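Local coordinates for glyoxalase-related enzyme (Fulvimarina pelagi, PDB 3BQX) that is of unknown function but belongs to the glyoxalase/bleomycin resistance/dioxygenase (VOC) superfamily and pairs with a second copy of itself in the crystal, at the interface of chains A and B. Residues are numbered along the deposited sequence; one frame, centred on the assembly and turned at random. Chains: chain A/B, Glyoxalase-related enzyme.

The interface of chains A and B. Residues chain A 74-76, 129, 131, 137; chain B 5-8.
With CG anti to its backbone N (chi1 172°) and its chain bent at the next bond (chi2 -119°), B:Gln5 lays its carboxamide against the backbone of A:Asn76, much as a neighbouring strand would. The amide oxygen OE1 accepts from A:Asn76 N at 2.9 Å, the donor lying in the carbonyl plane on a lone pair. The amide nitrogen NE2 returns a longer bond of 3.2 Å to A:Asn76 O; it too uses a lone pair of its acceptor, but the acceptor is tilted 24° from the glutamine amide plane. Held at both ends, the carboxamide has its flip fixed, while the methyl CG2 of A:Val137 and the branch methyl of A:Ile131 border its NE2 side.

The backbone oxygen O of B:Gln5 meets the imidazole of A:His75 at its edge, in the ring plane, 2.9 Å from A:His75 CD2, a close polar approach by a carbon rather than a conventional hydrogen bond. Further along the segment, main-chain bonds take over: B:Ala7 N donates to A:Ala74 O at 2.7 Å, and A:Ala74 N to B:Val8 O at 2.9 Å, the latter nearly straight.

Between these polar links, the methyl CB of B:Ala7 is wedged against the carboxamide of A:Asn76, 3.3 Å from CG, and against A:Val137 CG2. B:Val8 brings its CG2, anti to the carbonyl carbon, to the CZ3 corner of the six-membered ring of A:Trp129, 3.4 Å away, the two side chains crossing at about a right angle, and its CB faces the methyl of A:Ala74.

The N-terminal segment of chain B, entering strand 8-13, thus runs antiparallel beside strand 71-76 of chain A, bridged at A:Ala74 and B:Val8, with the A:Trp129 loop and strands 131-132 and 135-137 flanking it. The two-fold axis repeats the arrangement with the chains exchanged, compatible with a dimer in solution, which the structure alone does not show.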
# COMPACT_ATOMS: atom_id res chain seq x y z
N ALA A 74 -6.72 3.55 1.21
CA ALA A 74 -7.96 4.25 0.94
C ALA A 74 -8.46 4.01 -0.47
O ALA A 74 -7.66 3.89 -1.41
CB ALA A 74 -7.77 5.75 1.18
N HIS A 75 -9.78 3.91 -0.61
CA HIS A 75 -10.44 3.76 -1.90
C HIS A 75 -11.36 4.97 -1.96
O HIS A 75 -12.22 5.13 -1.10
CB HIS A 75 -11.27 2.47 -1.96
CG HIS A 75 -12.04 2.32 -3.24
ND1 HIS A 75 -13.35 2.70 -3.38
CD2 HIS A 75 -11.65 1.87 -4.46
CE1 HIS A 75 -13.74 2.50 -4.63
NE2 HIS A 75 -12.72 2.00 -5.30
N ASN A 76 -11.15 5.84 -2.95
CA ASN A 76 -11.96 7.04 -3.10
C ASN A 76 -13.08 6.87 -4.12
O ASN A 76 -12.85 6.40 -5.24
CB ASN A 76 -11.06 8.22 -3.49
CG ASN A 76 -10.24 8.74 -2.32
OD1 ASN A 76 -10.06 8.04 -1.31
ND2 ASN A 76 -9.72 9.95 -2.45
N TRP A 129 -9.60 15.96 -4.49
CA TRP A 129 -8.60 15.20 -5.25
C TRP A 129 -9.21 14.55 -6.49
O TRP A 129 -10.07 13.67 -6.40
CB TRP A 129 -7.99 14.10 -4.37
CG TRP A 129 -7.21 14.59 -3.18
CD1 TRP A 129 -7.24 15.84 -2.64
CD2 TRP A 129 -6.35 13.81 -2.35
NE1 TRP A 129 -6.45 15.88 -1.51
CE2 TRP A 129 -5.89 14.65 -1.31
CE3 TRP A 129 -5.92 12.47 -2.38
CZ2 TRP A 129 -5.03 14.19 -0.31
CZ3 TRP A 129 -5.06 12.02 -1.39
CH2 TRP A 129 -4.62 12.88 -0.37
N ILE A 131 -10.06 12.25 -9.67
CA ILE A 131 -9.97 10.82 -9.95
C ILE A 131 -10.10 10.70 -11.47
O ILE A 131 -11.15 11.01 -12.04
CB ILE A 131 -11.12 10.02 -9.29
CG1 ILE A 131 -11.10 10.23 -7.77
CG2 ILE A 131 -10.98 8.54 -9.62
CD1 ILE A 131 -12.23 9.50 -7.04
N VAL A 137 -5.48 8.80 -8.97
CA VAL A 137 -5.86 9.83 -8.02
C VAL A 137 -4.69 10.79 -7.85
O VAL A 137 -3.53 10.36 -7.70
CB VAL A 137 -6.23 9.21 -6.65
CG1 VAL A 137 -6.49 10.30 -5.63
CG2 VAL A 137 -7.45 8.31 -6.80
N GLN B 5 -9.24 0.38 -7.59
CA GLN B 5 -8.43 1.54 -7.26
C GLN B 5 -8.05 1.70 -5.80
O GLN B 5 -8.82 1.40 -4.89
CB GLN B 5 -9.20 2.80 -7.70
CG GLN B 5 -8.59 4.14 -7.26
CD GLN B 5 -9.53 4.94 -6.36
OE1 GLN B 5 -9.61 4.71 -5.15
NE2 GLN B 5 -10.24 5.89 -6.95
N VAL B 6 -6.83 2.18 -5.59
CA VAL B 6 -6.32 2.51 -4.27
C VAL B 6 -5.96 3.96 -4.48
O VAL B 6 -5.20 4.27 -5.40
CB VAL B 6 -5.06 1.71 -3.88
CG1 VAL B 6 -4.38 2.36 -2.66
CG2 VAL B 6 -5.44 0.28 -3.54
N ALA B 7 -6.53 4.85 -3.68
CA ALA B 7 -6.30 6.28 -3.80
C ALA B 7 -5.11 6.75 -2.96
O ALA B 7 -4.37 7.65 -3.35
CB ALA B 7 -7.55 7.04 -3.38
N VAL B 8 -4.95 6.14 -1.79
CA VAL B 8 -3.87 6.52 -0.89
C VAL B 8 -3.36 5.33 -0.10
O VAL B 8 -4.15 4.49 0.32
CB VAL B 8 -4.35 7.54 0.18
CG1 VAL B 8 -3.17 8.03 1.01
CG2 VAL B 8 -5.08 8.70 -0.47